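Local coordinates for protein 2-oxoadipate dioxygenase/decarboxylase (Pseudomonas putida, PDB 6W1H) that catalyses the iron- and oxygen-dependent conversion of 2-oxoadipate into D-2-hydroxyglutarate with loss of carbon dioxide, a step in D-lysine breakdown, at residues F16-S21 against L65-H70; H70-V75 against I224-P229; R265-K270 against G293-R298. All blocks are in the same frame, centred on the assembly; numbering follows the deposited sequence.

Contact 1. Residues F16-S21 against L65-H70. With NI (nickel (II) ion), chain B; OOG (2-oxoadipic acid), chain C.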
loop_
_atom_site.group_PDB
_atom_site.type_symbol
_atom_site.label_atom_id
_atom_site.label_comp_id
_atom_site.label_asym_id
_atom_site.label_seq_id
_atom_site.Cartn_x
_atom_site.Cartn_y
_atom_site.Cartn_z
ATOM N N PHE A 16 -8.044 3.927 -13.056
ATOM C CA PHE A 16 -8.505 4.464 -11.780
ATOM C C PHE A 16 -7.349 5.053 -10.979
ATOM O O PHE A 16 -7.459 6.159 -10.420
ATOM C CB PHE A 16 -9.226 3.354 -11.005
ATOM C CG PHE A 16 -9.721 3.770 -9.660
ATOM C CD1 PHE A 16 -10.821 4.592 -9.542
ATOM C CD2 PHE A 16 -9.115 3.301 -8.498
ATOM C CE1 PHE A 16 -11.290 4.963 -8.300
ATOM C CE2 PHE A 16 -9.595 3.676 -7.258
ATOM C CZ PHE A 16 -10.680 4.515 -7.163
ATOM N N SER A 17 -6.232 4.337 -10.918
ATOM C CA SER A 17 -5.067 4.859 -10.212
ATOM C C SER A 17 -4.633 6.194 -10.809
ATOM O O SER A 17 -4.348 7.156 -10.078
ATOM C CB SER A 17 -3.932 3.829 -10.279
ATOM O OG SER A 17 -2.749 4.311 -9.658
ATOM N N ALA A 18 -4.580 6.276 -12.145
ATOM C CA ALA A 18 -4.155 7.516 -12.782
ATOM C C ALA A 18 -5.147 8.639 -12.500
ATOM O O ALA A 18 -4.749 9.775 -12.249
ATOM C CB ALA A 18 -4.025 7.312 -14.290
ATOM N N ALA A 19 -6.443 8.339 -12.528
ATOM C CA ALA A 19 -7.453 9.355 -12.259
ATOM C C ALA A 19 -7.395 9.810 -10.804
ATOM O O ALA A 19 -7.568 11.001 -10.506
ATOM C CB ALA A 19 -8.849 8.827 -12.619
ATOM N N MET A 20 -7.172 8.876 -9.883
ATOM C CA MET A 20 -7.038 9.251 -8.483
ATOM C C MET A 20 -5.821 10.137 -8.275
ATOM O O MET A 20 -5.874 11.118 -7.516
ATOM C CB MET A 20 -6.923 8.004 -7.613
ATOM C CG MET A 20 -8.238 7.185 -7.499
ATOM S SD MET A 20 -9.334 7.749 -6.168
ATOM C CE MET A 20 -8.602 6.940 -4.760
ATOM N N SER A 21 -4.714 9.810 -8.948
ATOM C CA SER A 21 -3.503 10.618 -8.815
ATOM C C SER A 21 -3.716 12.038 -9.343
ATOM O O SER A 21 -3.312 13.011 -8.710
ATOM C CB SER A 21 -2.349 9.925 -9.540
ATOM O OG SER A 21 -1.139 10.656 -9.383
ATOM N N LEU A 65 6.770 0.968 -12.719
ATOM C CA LEU A 65 7.309 1.778 -11.639
ATOM C C LEU A 65 6.774 3.199 -11.649
ATOM O O LEU A 65 6.427 3.739 -10.597
ATOM C CB LEU A 65 8.834 1.784 -11.746
ATOM C CG LEU A 65 9.592 2.713 -10.804
ATOM C CD1 LEU A 65 9.375 2.354 -9.318
ATOM C CD2 LEU A 65 11.099 2.715 -11.133
ATOM N N ASP A 66 6.769 3.844 -12.817
ATOM C CA ASP A 66 6.489 5.273 -12.860
ATOM C C ASP A 66 5.107 5.592 -12.299
ATOM O O ASP A 66 4.913 6.623 -11.654
ATOM C CB ASP A 66 6.621 5.779 -14.294
ATOM C CG ASP A 66 6.233 7.231 -14.442
ATOM O OD1 ASP A 66 6.898 8.099 -13.841
ATOM O OD2 ASP A 66 5.255 7.511 -15.175
ATOM N N GLN A 67 4.126 4.731 -12.544
ATOM C CA GLN A 67 2.761 4.975 -12.096
ATOM C C GLN A 67 2.380 4.243 -10.817
ATOM O O GLN A 67 1.222 4.358 -10.382
ATOM C CB GLN A 67 1.789 4.588 -13.221
ATOM C CG GLN A 67 1.929 5.475 -14.440
ATOM C CD GLN A 67 1.534 6.900 -14.142
ATOM O OE1 GLN A 67 0.415 7.155 -13.726
ATOM N NE2 GLN A 67 2.457 7.834 -14.333
ATOM N N GLU A 68 3.320 3.527 -10.195
ATOM C CA GLU A 68 3.027 2.688 -9.040
ATOM C C GLU A 68 2.683 3.534 -7.826
ATOM O O GLU A 68 3.466 4.404 -7.429
ATOM C CB GLU A 68 4.238 1.794 -8.742
ATOM C CG GLU A 68 4.088 0.977 -7.475
ATOM C CD GLU A 68 4.941 -0.289 -7.473
ATOM O OE1 GLU A 68 5.666 -0.539 -8.458
ATOM O OE2 GLU A 68 4.896 -1.032 -6.467
ATOM N N ARG A 69 1.519 3.258 -7.226
ATOM C CA ARG A 69 1.049 4.008 -6.074
ATOM C C ARG A 69 0.288 3.092 -5.123
ATOM O O ARG A 69 -0.222 2.039 -5.510
ATOM C CB ARG A 69 0.088 5.127 -6.505
ATOM C CG ARG A 69 0.752 6.318 -7.164
ATOM C CD ARG A 69 -0.285 7.196 -7.817
ATOM N NE ARG A 69 -0.912 6.532 -8.950
ATOM C CZ ARG A 69 -0.524 6.699 -10.204
ATOM N NH1 ARG A 69 0.493 7.533 -10.489
ATOM N NH2 ARG A 69 -1.157 6.070 -11.209
ATOM N N HIS A 70 0.156 3.541 -3.877
ATOM C CA HIS A 70 -0.841 3.023 -2.944
ATOM C C HIS A 70 -1.684 4.194 -2.457
ATOM O O HIS A 70 -1.242 5.337 -2.441
ATOM C CB HIS A 70 -0.286 2.155 -1.795
ATOM C CG HIS A 70 0.188 2.889 -0.577
ATOM N ND1 HIS A 70 1.513 2.898 -0.195
ATOM C CD2 HIS A 70 -0.485 3.524 0.412
ATOM C CE1 HIS A 70 1.643 3.551 0.945
ATOM N NE2 HIS A 70 0.446 3.937 1.338
HETATM NI NI NI B . 0.463 4.731 3.398
HETATM C C2 OOG C . -2.489 4.486 7.315
HETATM C C3 OOG C . -2.911 3.296 6.468
HETATM C C4 OOG C . -1.728 2.373 6.207
HETATM C C6 OOG C . 0.602 2.456 4.991
HETATM O O4 OOG C . 0.988 1.459 5.694
HETATM O O3 OOG C . 1.374 3.071 4.191
HETATM C C5 OOG C . -0.827 2.942 5.095
HETATM C C1 OOG C . -3.709 5.283 7.815
HETATM O O1 OOG C . -3.562 6.149 8.621
HETATM O O2 OOG C . -5.002 5.023 7.353
HETATM O O5 OOG C . -1.194 3.735 4.289
HETATM O O HOH W 1 -0.709 2.485 -9.340
HETATM O O HOH W 2 0.693 5.523 5.694
#

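Contact 2. Residues H70-V75 against I224-P229. With NI (nickel (II) ion), chain B; OOG (2-oxoadipic acid), chain C.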
loop_
_atom_site.group_PDB
_atom_site.type_symbol
_atom_site.label_atom_id
_atom_site.label_comp_id
_atom_site.label_asym_id
_atom_site.label_seq_id
_atom_site.Cartn_x
_atom_site.Cartn_y
_atom_site.Cartn_z
ATOM N N HIS A 70 0.156 3.541 -3.877
ATOM C CA HIS A 70 -0.841 3.023 -2.944
ATOM C C HIS A 70 -1.684 4.194 -2.457
ATOM O O HIS A 70 -1.242 5.337 -2.441
ATOM C CB HIS A 70 -0.286 2.155 -1.795
ATOM C CG HIS A 70 0.188 2.889 -0.577
ATOM N ND1 HIS A 70 1.513 2.898 -0.195
ATOM C CD2 HIS A 70 -0.485 3.524 0.412
ATOM C CE1 HIS A 70 1.643 3.551 0.945
ATOM N NE2 HIS A 70 0.446 3.937 1.338
ATOM N N GLY A 71 -2.925 3.911 -2.138
ATOM C CA GLY A 71 -3.778 4.847 -1.452
ATOM C C GLY A 71 -4.156 4.295 -0.098
ATOM O O GLY A 71 -4.029 3.088 0.142
ATOM N N ALA A 72 -4.673 5.160 0.775
ATOM C CA ALA A 72 -5.195 4.740 2.064
ATOM C C ALA A 72 -6.503 5.456 2.306
ATOM O O ALA A 72 -6.592 6.668 2.090
ATOM C CB ALA A 72 -4.221 5.086 3.190
ATOM N N ILE A 73 -7.507 4.708 2.760
ATOM C CA ILE A 73 -8.827 5.249 3.034
ATOM C C ILE A 73 -9.348 4.619 4.312
ATOM O O ILE A 73 -8.884 3.563 4.747
ATOM C CB ILE A 73 -9.835 5.009 1.891
ATOM C CG1 ILE A 73 -10.032 3.514 1.656
ATOM C CG2 ILE A 73 -9.366 5.696 0.635
ATOM C CD1 ILE A 73 -11.113 3.192 0.647
ATOM N N ARG A 74 -10.344 5.284 4.898
ATOM C CA ARG A 74 -11.023 4.811 6.097
ATOM C C ARG A 74 -12.527 4.878 5.879
ATOM O O ARG A 74 -13.031 5.877 5.369
ATOM C CB ARG A 74 -10.658 5.657 7.305
ATOM C CG ARG A 74 -9.191 5.651 7.641
ATOM C CD ARG A 74 -8.653 7.037 7.696
ATOM N NE ARG A 74 -7.268 7.079 8.167
ATOM C CZ ARG A 74 -6.752 8.081 8.858
ATOM N NH1 ARG A 74 -7.489 9.141 9.141
ATOM N NH2 ARG A 74 -5.499 8.025 9.250
ATOM N N VAL A 75 -13.230 3.802 6.225
ATOM C CA VAL A 75 -14.684 3.749 6.126
ATOM C C VAL A 75 -15.260 3.537 7.528
ATOM O O VAL A 75 -14.559 3.146 8.462
ATOM C CB VAL A 75 -15.182 2.671 5.142
ATOM C CG1 VAL A 75 -14.762 3.012 3.714
ATOM C CG2 VAL A 75 -14.684 1.291 5.548
ATOM N N ILE A 224 -9.277 10.548 0.181
ATOM C CA ILE A 224 -7.932 9.988 0.151
ATOM C C ILE A 224 -7.188 10.461 1.387
ATOM O O ILE A 224 -7.005 11.669 1.585
ATOM C CB ILE A 224 -7.200 10.432 -1.131
ATOM C CG1 ILE A 224 -7.923 9.894 -2.346
ATOM C CG2 ILE A 224 -5.727 9.978 -1.084
ATOM C CD1 ILE A 224 -7.418 10.486 -3.668
ATOM N N ASN A 225 -6.747 9.514 2.230
ATOM C CA ASN A 225 -5.913 9.925 3.351
ATOM C C ASN A 225 -4.525 10.285 2.857
ATOM O O ASN A 225 -3.922 11.230 3.348
ATOM C CB ASN A 225 -5.828 8.814 4.394
ATOM C CG ASN A 225 -5.026 9.237 5.589
ATOM O OD1 ASN A 225 -3.832 8.970 5.660
ATOM N ND2 ASN A 225 -5.661 9.924 6.516
ATOM N N HIS A 226 -3.996 9.529 1.905
ATOM C CA HIS A 226 -2.810 9.886 1.162
ATOM C C HIS A 226 -2.693 8.948 -0.036
ATOM O O HIS A 226 -3.317 7.884 -0.081
ATOM C CB HIS A 226 -1.577 9.814 2.039
ATOM C CG HIS A 226 -1.317 8.464 2.621
ATOM N ND1 HIS A 226 -1.852 8.073 3.825
ATOM C CD2 HIS A 226 -0.613 7.402 2.161
ATOM C CE1 HIS A 226 -1.436 6.853 4.121
ATOM N NE2 HIS A 226 -0.698 6.412 3.117
ATOM N N LEU A 227 -1.932 9.386 -1.022
ATOM C CA LEU A 227 -1.464 8.552 -2.117
ATOM C C LEU A 227 0.050 8.559 -2.058
ATOM O O LEU A 227 0.655 9.616 -1.926
ATOM C CB LEU A 227 -1.896 9.058 -3.470
ATOM C CG LEU A 227 -3.294 8.955 -3.964
ATOM C CD1 LEU A 227 -3.314 9.431 -5.425
ATOM C CD2 LEU A 227 -3.814 7.560 -3.847
ATOM N N THR A 228 0.658 7.392 -2.157
ATOM C CA THR A 228 2.095 7.247 -1.976
ATOM C C THR A 228 2.718 6.713 -3.249
ATOM O O THR A 228 2.372 5.596 -3.668
ATOM C CB THR A 228 2.346 6.262 -0.830
ATOM O OG1 THR A 228 1.699 6.799 0.313
ATOM C CG2 THR A 228 3.828 6.061 -0.580
ATOM N N PRO A 229 3.637 7.452 -3.874
ATOM C CA PRO A 229 4.394 6.918 -5.010
ATOM C C PRO A 229 5.557 6.069 -4.522
ATOM O O PRO A 229 5.950 6.104 -3.361
ATOM C CB PRO A 229 4.900 8.189 -5.719
ATOM C CG PRO A 229 5.031 9.205 -4.633
ATOM C CD PRO A 229 4.007 8.857 -3.574
HETATM NI NI NI B . 0.463 4.731 3.398
HETATM C C2 OOG C . -2.489 4.486 7.315
HETATM C C3 OOG C . -2.911 3.296 6.468
HETATM C C4 OOG C . -1.728 2.373 6.207
HETATM C C6 OOG C . 0.602 2.456 4.991
HETATM O O4 OOG C . 0.988 1.459 5.694
HETATM O O3 OOG C . 1.374 3.071 4.191
HETATM C C5 OOG C . -0.827 2.942 5.095
HETATM C C1 OOG C . -3.709 5.283 7.815
HETATM O O1 OOG C . -3.562 6.149 8.621
HETATM O O2 OOG C . -5.002 5.023 7.353
HETATM O O5 OOG C . -1.194 3.735 4.289
HETATM O O HOH W 2 0.693 5.523 5.694
#

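Contact 3. Residues R265-K270 against G293-R298. With NI (nickel (II) ion), chain B; OOG (2-oxoadipic acid), chain C.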
loop_
_atom_site.group_PDB
_atom_site.type_symbol
_atom_site.label_atom_id
_atom_site.label_comp_id
_atom_site.label_asym_id
_atom_site.label_seq_id
_atom_site.Cartn_x
_atom_site.Cartn_y
_atom_site.Cartn_z
ATOM N N ARG A 265 10.332 0.685 3.032
ATOM C CA ARG A 265 10.763 1.800 3.858
ATOM C C ARG A 265 9.850 2.968 3.545
ATOM O O ARG A 265 9.384 3.125 2.398
ATOM C CB ARG A 265 12.216 2.190 3.564
ATOM C CG ARG A 265 13.226 1.066 3.734
ATOM C CD ARG A 265 14.672 1.553 3.591
ATOM N NE ARG A 265 15.106 2.265 4.791
ATOM C CZ ARG A 265 16.041 3.197 4.833
ATOM N NH1 ARG A 265 16.694 3.552 3.741
ATOM N NH2 ARG A 265 16.343 3.739 5.999
ATOM N N GLN A 266 9.585 3.783 4.574
ATOM C CA GLN A 266 8.599 4.850 4.441
ATOM C C GLN A 266 8.979 6.055 5.282
ATOM O O GLN A 266 9.648 5.936 6.302
ATOM C CB GLN A 266 7.221 4.339 4.881
ATOM C CG GLN A 266 6.137 5.407 4.983
ATOM C CD GLN A 266 6.105 6.116 6.345
ATOM O OE1 GLN A 266 7.012 5.940 7.186
ATOM N NE2 GLN A 266 5.065 6.913 6.571
ATOM N N THR A 267 8.544 7.226 4.832
ATOM C CA THR A 267 8.501 8.417 5.675
ATOM C C THR A 267 7.341 9.297 5.210
ATOM O O THR A 267 6.721 9.054 4.170
ATOM C CB THR A 267 9.854 9.151 5.751
ATOM O OG1 THR A 267 9.765 10.190 6.748
ATOM C CG2 THR A 267 10.286 9.730 4.425
ATOM N N SER A 268 7.056 10.335 5.992
ATOM C CA SER A 268 5.873 11.154 5.777
ATOM C C SER A 268 6.225 12.622 5.964
ATOM O O SER A 268 7.286 12.959 6.498
ATOM C CB SER A 268 4.756 10.760 6.745
ATOM O OG SER A 268 5.208 10.875 8.091
ATOM N N PHE A 269 5.313 13.495 5.528
ATOM C CA PHE A 269 5.487 14.937 5.611
ATOM C C PHE A 269 4.120 15.607 5.637
ATOM O O PHE A 269 3.106 14.996 5.316
ATOM C CB PHE A 269 6.314 15.428 4.425
ATOM C CG PHE A 269 5.699 15.119 3.083
ATOM C CD1 PHE A 269 5.965 13.914 2.464
ATOM C CD2 PHE A 269 4.861 16.030 2.444
ATOM C CE1 PHE A 269 5.415 13.604 1.246
ATOM C CE2 PHE A 269 4.290 15.726 1.208
ATOM C CZ PHE A 269 4.585 14.507 0.607
ATOM N N LYS A 270 4.101 16.866 6.029
ATOM C CA LYS A 270 2.871 17.645 5.998
ATOM C C LYS A 270 2.645 18.166 4.590
ATOM O O LYS A 270 3.490 18.864 4.038
ATOM C CB LYS A 270 2.959 18.806 6.985
ATOM C CG LYS A 270 1.634 19.590 7.130
ATOM C CD LYS A 270 1.778 20.739 8.108
ATOM C CE LYS A 270 0.607 20.785 9.084
ATOM N NZ LYS A 270 0.950 21.570 10.319
ATOM N N GLY A 293 1.373 13.652 3.512
ATOM C CA GLY A 293 1.876 12.905 2.386
ATOM C C GLY A 293 2.861 11.833 2.838
ATOM O O GLY A 293 3.299 11.783 3.987
ATOM N N GLU A 294 3.231 10.978 1.884
ATOM C CA GLU A 294 4.075 9.838 2.181
ATOM C C GLU A 294 4.868 9.429 0.953
ATOM O O GLU A 294 4.483 9.686 -0.191
ATOM C CB GLU A 294 3.161 8.696 2.627
ATOM C CG GLU A 294 3.837 7.400 3.047
ATOM C CD GLU A 294 2.836 6.462 3.655
ATOM O OE1 GLU A 294 2.140 5.769 2.896
ATOM O OE2 GLU A 294 2.691 6.467 4.876
ATOM N N ILE A 295 5.989 8.770 1.210
ATOM C CA ILE A 295 6.850 8.224 0.175
ATOM C C ILE A 295 7.309 6.858 0.659
ATOM O O ILE A 295 7.547 6.656 1.854
ATOM C CB ILE A 295 8.041 9.175 -0.099
ATOM C CG1 ILE A 295 8.940 8.634 -1.200
ATOM C CG2 ILE A 295 8.846 9.445 1.184
ATOM C CD1 ILE A 295 8.268 8.543 -2.545
ATOM N N GLU A 296 7.418 5.919 -0.266
ATOM C CA GLU A 296 7.874 4.585 0.087
ATOM C C GLU A 296 8.841 4.031 -0.946
ATOM O O GLU A 296 8.855 4.451 -2.096
ATOM C CB GLU A 296 6.705 3.613 0.317
ATOM C CG GLU A 296 5.988 3.164 -0.927
ATOM C CD GLU A 296 4.682 2.426 -0.619
ATOM O OE1 GLU A 296 4.399 2.119 0.556
ATOM O OE2 GLU A 296 3.933 2.164 -1.553
ATOM N N GLN A 297 9.678 3.092 -0.491
ATOM C CA GLN A 297 10.542 2.284 -1.335
ATOM C C GLN A 297 10.201 0.834 -1.021
ATOM O O GLN A 297 10.170 0.453 0.156
ATOM C CB GLN A 297 12.010 2.542 -0.965
ATOM C CG GLN A 297 13.008 1.787 -1.851
ATOM C CD GLN A 297 14.430 1.873 -1.364
ATOM O OE1 GLN A 297 14.830 2.874 -0.761
ATOM N NE2 GLN A 297 15.218 0.860 -1.659
ATOM N N ARG A 298 9.947 0.029 -2.051
ATOM C CA ARG A 298 9.480 -1.344 -1.863
ATOM C C ARG A 298 10.565 -2.326 -2.255
ATOM O O ARG A 298 11.119 -2.230 -3.354
ATOM C CB ARG A 298 8.220 -1.609 -2.688
ATOM C CG ARG A 298 7.000 -0.991 -2.031
ATOM C CD ARG A 298 5.668 -1.236 -2.773
ATOM N NE ARG A 298 4.597 -0.685 -1.953
ATOM C CZ ARG A 298 3.959 -1.339 -0.994
ATOM N NH1 ARG A 298 4.193 -2.635 -0.781
ATOM N NH2 ARG A 298 3.096 -0.697 -0.232
HETATM NI NI NI B . 0.463 4.731 3.398
HETATM C C2 OOG C . -2.489 4.486 7.315
HETATM C C3 OOG C . -2.911 3.296 6.468
HETATM C C4 OOG C . -1.728 2.373 6.207
HETATM C C6 OOG C . 0.602 2.456 4.991
HETATM O O4 OOG C . 0.988 1.459 5.694
HETATM O O3 OOG C . 1.374 3.071 4.191
HETATM C C5 OOG C . -0.827 2.942 5.095
HETATM C C1 OOG C . -3.709 5.283 7.815
HETATM O O1 OOG C . -3.562 6.149 8.621
HETATM O O2 OOG C . -5.002 5.023 7.353
HETATM O O5 OOG C . -1.194 3.735 4.289
HETATM O O HOH W 3 16.901 2.652 1.046
HETATM O O HOH W 2 0.693 5.523 5.694
#

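Contact 1. Residues F16-S21 against L65-H70
A single serine oxygen, S17 OG on helix 9-27, takes two bonds from the guanidinium of R69 at the start of strand 69-75, the strand that supplies the metal ligand H70 in this VOC-type (glyoxalase-clan) fold. The grip is side-on: R69 NE lies 3.0 Å and R69 NH2 2.8 Å from S17 OG, which sits close to the guanidinium plane, though neither bond is straight. The hydroxyl reaches the arginine because it stands anti to its own backbone N (chi1 177°). On its other edge the same group uses NH1 and NH2 end-on, both to Q67 OE1, which they meet from one face of the amide plane. S21 CB lies over one guanidinium face, offset toward the rim, and the Q67 carbonyl carbon lies against the opposite face, so in this conformer the guanidinium is flanked on both faces. S21 OG bonds outside the pair, to Y31 of helix 29-48. R69 thereby ties the helix to the residues leading into the strand, while the next residue, H70, turns away from the helix to bind the nickel. A water completes the join, 2.8 Å from S17 OG and donating to Q67 O at 2.9 Å.

Contact 2. Residues H70-V75 against I224-P229
The metal site of this glyoxalase-clan (VOC) enzyme is built on an antiparallel strand pair, 69-75 against the edge strand 226-229, in which H70 and H226 project from the same sheet face to bind one nickel ion. H70 and T228 form a hydrogen-bonded pair, with T228 N 2.8 Å from H70 O; G71 and L227 follow as a non-hydrogen-bonded pair, the CD2 methyl of L227 lying against G71 CA.

The two imidazoles meet rim to rim, their planes 79° apart, and each gives NE2 to the metal, H70 NE2 at 2.2 Å and H226 NE2 at 2.1 Å from the nickel; H70 ND1 is hydrogen-bonded to E296. T228 CB packs over one face of the H70 ring, 3.6 Å from its centroid, while T228 OG1 bonds to E294, the third protein ligand. A72 CB touches CE1 over a face of the H226 ring, and that ring is fixed by H226 ND1 donating to N225 OD1 at 2.8 Å, in the carbonyl plane and on a lone pair. N225 thus acts as a second-shell residue.

The other branch of that amide, ND2, sits over the centre of the R74 guanidinium, the two planes 33° apart, a contact of two donors over a face and not a hydrogen bond. An alanine in place of N225 would remove both parts of the amide and would probably leave H226 ND1 without its acceptor and the R74 guanidinium without its cover on that face. R74, whose NH1 pairs with D215, turns its other edge to the distal carboxylate of 2-oxoadipate, in keeping with its inferred importance for substrate specificity: NH2 donates to O1 at 2.8 Å, and NE to O2 at 3.2 Å.

Contact 3. Residues R265-K270 against G293-R298
F269 lays its ring over the backbone of G293, whose CA stands 3.8 Å from the ring centroid in a CH-pi contact across the face. The pair belongs to the beta hairpin of strands 264-276 and 287-298, which brings the metal ligand E294 into the active site. CG of F269 falls between its own backbone N and carbonyl carbon, which turns the ring across to the facing strand; G293 has no side chain, and the ring lies directly on its backbone. Three hydrogen-bonded pairs, R265 with Q297, T267 with I295 and F269 with G293, hold the antiparallel backbones together, each by two N-H...O bonds.

On the F269 face, the CG2 methyls of T267 and I295 meet at 3.6 Å, and the R265 and Q297 side chains are joined by a water that accepts from R265 NH1 and donates to Q297 OE1. R265 NH1 also pairs with D235, and Q297 OE1 also accepts from I234 N.

Q266, S268, E294 and E296 project from the other face, the one from which E294 reaches the metal. E294 runs out extended and binds the nickel through OE1 at 2.0 Å, an oxygen also hydrogen-bonded to T228. Its second oxygen, OE2, receives Q266 NE2 at 3.0 Å on the anti side, 28° out of the carboxylate plane. The amide and carboxylate planes stand 77° apart, and the bend of Q266 at chi2 (-87°) carries its amide across to E294. With OE1 on the metal and OE2 on Q266, the rotation of the carboxylate is restrained. Two residues on, E296 bonds to H70 and forms a salt bridge within its own strand: R298 NE lies 3.0 Å from E296 OE2, which sits close to the guanidinium plane but meets the donor from above its own carboxylate plane.

How the contacts relate
Contacts 1 and 2 share strand 69-75 and H70: R69 faces helix 9-27 while its neighbour H70 faces the metal. Their centres lie 11 Å apart, and S21 CA packs on L227 CD1 at 3.6 Å, so helix 9-27 packs directly on strand 226-229. Contact 3 brings the hairpin to the same centre, where E294 joins H70 and H226 around the nickel, which occupies the iron site. Contacts 2 and 3 each send a second-shell bond to a metal ligand of the other: T228 OG1 lies 2.8 Å from E294 OE1, and E296 OE2 2.9 Å from H70 ND1. 2-Oxoadipate chelates the metal through O3 and O5, and a water completes six-fold coordination.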